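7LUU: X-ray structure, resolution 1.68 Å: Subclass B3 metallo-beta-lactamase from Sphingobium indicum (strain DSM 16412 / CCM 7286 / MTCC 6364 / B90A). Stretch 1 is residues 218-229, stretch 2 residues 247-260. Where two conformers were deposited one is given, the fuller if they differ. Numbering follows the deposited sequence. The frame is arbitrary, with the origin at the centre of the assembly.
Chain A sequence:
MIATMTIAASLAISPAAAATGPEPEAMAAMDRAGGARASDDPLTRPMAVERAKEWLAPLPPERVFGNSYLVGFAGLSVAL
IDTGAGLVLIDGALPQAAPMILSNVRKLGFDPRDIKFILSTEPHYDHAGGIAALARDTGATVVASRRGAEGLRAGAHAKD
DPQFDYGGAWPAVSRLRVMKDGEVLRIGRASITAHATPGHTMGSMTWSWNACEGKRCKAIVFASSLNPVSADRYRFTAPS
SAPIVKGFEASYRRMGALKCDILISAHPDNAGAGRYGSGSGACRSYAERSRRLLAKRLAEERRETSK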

# COMPACT_ATOMS: atom_id res chain seq x y z
N LYS A 218 19.66 -5.74 0.67
CA LYS A 218 18.93 -5.27 -0.51
C LYS A 218 17.95 -4.21 -0.07
O LYS A 218 17.29 -4.35 0.96
CB LYS A 218 18.12 -6.35 -1.19
CG LYS A 218 19.01 -7.39 -1.88
CD LYS A 218 18.08 -8.37 -2.68
CE LYS A 218 18.81 -9.58 -3.24
NZ LYS A 218 19.60 -9.05 -4.38
N ALA A 219 17.83 -3.17 -0.87
CA ALA A 219 16.89 -2.10 -0.64
C ALA A 219 15.52 -2.48 -1.20
O ALA A 219 15.39 -2.66 -2.43
CB ALA A 219 17.39 -0.84 -1.35
N ILE A 220 14.52 -2.65 -0.32
CA ILE A 220 13.19 -3.06 -0.76
C ILE A 220 12.29 -1.81 -0.78
O ILE A 220 12.33 -0.96 0.14
CB ILE A 220 12.59 -4.11 0.19
CG1 ILE A 220 13.54 -5.36 0.21
CG2 ILE A 220 11.23 -4.51 -0.27
CD1 ILE A 220 12.93 -6.49 1.15
N VAL A 221 11.44 -1.72 -1.80
CA VAL A 221 10.46 -0.66 -1.88
C VAL A 221 9.08 -1.31 -1.97
O VAL A 221 8.85 -2.09 -2.90
CB VAL A 221 10.69 0.19 -3.14
CG1 VAL A 221 9.57 1.26 -3.31
CG2 VAL A 221 12.05 0.89 -2.99
N PHE A 222 8.15 -0.92 -1.08
CA PHE A 222 6.75 -1.33 -1.19
C PHE A 222 6.04 -0.10 -1.71
O PHE A 222 5.85 0.87 -0.95
CB PHE A 222 6.22 -1.79 0.17
CG PHE A 222 4.83 -2.47 0.08
CD1 PHE A 222 3.75 -1.75 -0.38
CD2 PHE A 222 4.67 -3.84 0.39
CE1 PHE A 222 2.50 -2.32 -0.42
CE2 PHE A 222 3.40 -4.42 0.37
CZ PHE A 222 2.32 -3.67 -0.05
N ALA A 223 5.72 -0.12 -3.01
CA ALA A 223 5.21 1.08 -3.72
C ALA A 223 3.71 1.16 -3.63
O ALA A 223 3.02 0.16 -3.84
CB ALA A 223 5.62 1.02 -5.22
N SER A 224 3.19 2.35 -3.27
CA SER A 224 1.76 2.56 -3.43
C SER A 224 1.40 2.53 -4.90
O SER A 224 2.25 2.71 -5.79
CB SER A 224 1.32 3.92 -2.87
OG SER A 224 1.80 4.97 -3.75
N SER A 225 0.13 2.16 -5.15
CA SER A 225 -0.40 2.37 -6.49
C SER A 225 -0.10 3.77 -6.97
O SER A 225 -0.26 4.74 -6.24
CB SER A 225 -1.90 2.14 -6.48
OG SER A 225 -2.43 2.39 -7.80
N LEU A 226 0.30 3.87 -8.26
CA LEU A 226 0.37 5.12 -9.00
C LEU A 226 -0.64 5.11 -10.15
O LEU A 226 -0.40 5.75 -11.17
CB LEU A 226 1.80 5.34 -9.53
CG LEU A 226 2.91 5.52 -8.45
CD1 LEU A 226 4.32 5.61 -9.10
CD2 LEU A 226 2.65 6.75 -7.55
N ASN A 227 -1.78 4.40 -10.02
CA ASN A 227 -2.66 4.28 -11.20
C ASN A 227 -3.59 5.49 -11.26
O ASN A 227 -4.30 5.76 -10.29
CB ASN A 227 -3.46 3.01 -11.13
CG ASN A 227 -2.59 1.83 -11.22
OD1 ASN A 227 -1.57 1.86 -11.92
ND2 ASN A 227 -2.96 0.78 -10.50
N PRO A 228 -3.61 6.21 -12.34
CA PRO A 228 -4.51 7.36 -12.43
C PRO A 228 -5.91 6.89 -12.80
O PRO A 228 -6.28 6.87 -13.97
CB PRO A 228 -3.87 8.25 -13.53
CG PRO A 228 -3.11 7.27 -14.40
CD PRO A 228 -2.70 6.04 -13.49
N VAL A 229 -6.68 6.54 -11.81
CA VAL A 229 -8.06 6.13 -12.04
C VAL A 229 -8.98 6.99 -11.21
O VAL A 229 -8.58 7.65 -10.23
CB VAL A 229 -8.25 4.64 -11.76
CG1 VAL A 229 -7.51 3.86 -12.79
CG2 VAL A 229 -7.76 4.34 -10.40
N GLY A 247 1.15 16.05 -7.75
CA GLY A 247 1.49 14.91 -6.90
C GLY A 247 2.11 13.78 -7.69
O GLY A 247 3.18 13.26 -7.33
N PHE A 248 1.50 13.44 -8.84
CA PHE A 248 2.09 12.40 -9.67
C PHE A 248 3.51 12.77 -10.10
O PHE A 248 4.40 11.90 -10.10
CB PHE A 248 1.24 12.17 -10.93
CG PHE A 248 0.14 11.12 -10.76
CD1 PHE A 248 0.44 9.80 -10.46
CD2 PHE A 248 -1.22 11.51 -10.85
CE1 PHE A 248 -0.60 8.84 -10.28
CE2 PHE A 248 -2.24 10.57 -10.63
CZ PHE A 248 -1.93 9.27 -10.41
N GLU A 249 3.73 14.04 -10.46
CA GLU A 249 5.07 14.42 -10.91
C GLU A 249 6.07 14.23 -9.79
O GLU A 249 7.17 13.72 -10.02
CB GLU A 249 5.06 15.87 -11.40
CG GLU A 249 4.14 16.06 -12.59
CD GLU A 249 3.81 17.54 -12.92
OE1 GLU A 249 4.30 18.49 -12.25
OE2 GLU A 249 3.04 17.74 -13.89
N ALA A 250 5.69 14.57 -8.54
CA ALA A 250 6.61 14.38 -7.42
C ALA A 250 6.86 12.90 -7.16
O ALA A 250 7.99 12.49 -6.87
CB ALA A 250 6.01 15.01 -6.15
N SER A 251 5.82 12.09 -7.34
CA SER A 251 5.98 10.65 -7.18
C SER A 251 6.96 10.07 -8.19
O SER A 251 7.74 9.17 -7.85
CB SER A 251 4.63 9.97 -7.35
OG SER A 251 3.81 10.29 -6.23
N TYR A 252 6.89 10.52 -9.45
CA TYR A 252 7.79 9.98 -10.45
C TYR A 252 9.23 10.33 -10.11
O TYR A 252 10.13 9.49 -10.26
CB TYR A 252 7.42 10.50 -11.84
CG TYR A 252 6.02 10.19 -12.23
CD1 TYR A 252 5.38 9.06 -11.74
CD2 TYR A 252 5.32 11.06 -13.11
CE1 TYR A 252 4.07 8.78 -12.09
CE2 TYR A 252 4.01 10.78 -13.50
CZ TYR A 252 3.39 9.61 -13.00
OH TYR A 252 2.08 9.36 -13.38
N ARG A 253 9.45 11.55 -9.62
CA ARG A 253 10.79 11.98 -9.22
C ARG A 253 11.29 11.17 -8.03
O ARG A 253 12.44 10.68 -8.04
CB ARG A 253 10.83 13.48 -8.86
CG ARG A 253 10.55 14.45 -10.05
CD ARG A 253 10.82 15.96 -9.71
NE ARG A 253 9.91 16.53 -8.71
CZ ARG A 253 8.73 17.09 -9.00
NH1 ARG A 253 8.31 17.17 -10.26
NH2 ARG A 253 7.98 17.58 -8.05
N ARG A 254 10.40 10.91 -7.06
CA ARG A 254 10.76 10.09 -5.90
C ARG A 254 11.10 8.69 -6.35
O ARG A 254 12.13 8.12 -5.94
CB ARG A 254 9.61 10.06 -4.89
CG ARG A 254 9.81 9.02 -3.76
CD ARG A 254 11.07 9.42 -2.95
NE ARG A 254 10.94 10.82 -2.52
CZ ARG A 254 11.94 11.70 -2.48
NH1 ARG A 254 13.18 11.33 -2.82
NH2 ARG A 254 11.71 12.96 -2.14
N MET A 255 10.21 8.08 -7.14
CA MET A 255 10.42 6.68 -7.52
C MET A 255 11.67 6.52 -8.41
O MET A 255 12.33 5.48 -8.35
CB MET A 255 9.17 6.16 -8.25
CG MET A 255 8.02 5.99 -7.30
SD MET A 255 8.26 4.75 -5.98
CE MET A 255 8.36 3.33 -6.99
N GLY A 256 12.05 7.54 -9.15
CA GLY A 256 13.32 7.52 -9.87
C GLY A 256 14.55 7.67 -8.98
O GLY A 256 15.62 7.19 -9.35
N ALA A 257 14.41 8.32 -7.83
CA ALA A 257 15.51 8.53 -6.89
C ALA A 257 15.75 7.36 -5.93
O ALA A 257 16.85 7.25 -5.37
CB ALA A 257 15.27 9.78 -6.03
N LEU A 258 14.75 6.52 -5.68
CA LEU A 258 14.90 5.50 -4.66
C LEU A 258 15.92 4.47 -5.05
O LEU A 258 15.98 4.03 -6.20
CB LEU A 258 13.56 4.77 -4.44
CG LEU A 258 12.55 5.48 -3.61
CD1 LEU A 258 11.21 4.75 -3.68
CD2 LEU A 258 13.08 5.66 -2.16
N LYS A 259 16.67 4.02 -4.05
CA LYS A 259 17.43 2.79 -4.18
C LYS A 259 16.39 1.68 -4.08
O LYS A 259 15.56 1.64 -3.15
CB LYS A 259 18.46 2.67 -3.05
CG LYS A 259 19.43 1.52 -3.21
CD LYS A 259 20.27 1.79 -4.43
CE LYS A 259 21.46 0.87 -4.58
NZ LYS A 259 22.22 1.32 -5.79
N CYS A 260 16.46 0.79 -5.04
CA CYS A 260 15.32 -0.07 -5.30
C CYS A 260 15.86 -1.34 -5.93
O CYS A 260 15.87 -1.53 -7.17
CB CYS A 260 14.38 0.68 -6.24
SG CYS A 260 12.99 -0.34 -6.86
O HOH W 1 14.89 0.71 -0.16

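Stretch 1 opens within a β-strand that ends at Ala223 and continues as a loop to Val229; stretch 2 opens within a helix that ends at Ala257 and is then extended through Cys260. The two stretches run in opposite senses: Ala219 lies nearest Cys260, with CA atoms 5.3 Å apart, while Leu226 lies nearest Phe248, with CA atoms 7.5 Å apart. The wider spacing leaves room for side chains between loop and helix.

No direct hydrogen bond crosses between the stretches. The helix satisfies its own backbone, as in Ser251 N to Gly247 O (2.9 Å) and Met255 N to Ser251 O (2.8 Å). Near its end the ladder loosens: the bond from Leu258 N to Arg254 O (3.1 Å) is weak, and Leu258 is the first residue to leave helical geometry. One water supplies a polar link where the strand meets the extended segment, donating to Ile220 O at 3.1 Å and to Lys259 O at 3.2 Å, so that two carbonyls, both acceptors, are joined by a donor neither could provide.

Most of the contact is apolar. Strand alternation directs Ala219, Val221 and Ala223 toward stretch 2, while Ile220 points away. Ala219 suits a close approach, its CB lying 3.6 Å from Lys259 CG; the lysine's aliphatic portion packs here while the end of its side chain leads away. The branched Val221 touches several neighbors: both of its methyls lie near Leu258 CD1 (Val221 CG1 at 3.9 Å), and Val221 CG2 is also 4.0 Å from Cys260 CB. Deeper along the strand, the small Ala223 is met by the long, flexible Met255, whose CE comes within 4.0 Å of Ala223 CB.

Leu226 has the largest area covered by the opposing stretch. Its CD2 sits 3.8 Å from Ser251 CB, and its CD1 lies 4.1 Å from Met255 CG and approaches the edge of the Tyr252 ring, 4.4 Å from CE1. Ser251 offers a compact carbon surface here, its hydroxyl being hydrogen-bonded elsewhere in the structure.

A second aromatic contact comes from Phe248, whose CB points sideways but whose ring reaches the loop. Pro228 CB packs 3.8 Å from Phe248 CZ, an apolar pairing of two rings, and Leu226 O lies 3.2 Å from Phe248 CE1, approaching the ring obliquely. Within the loop, Asn227 N donates to Ser225 OG at 3.1 Å, a local backbone-to-side-chain bond.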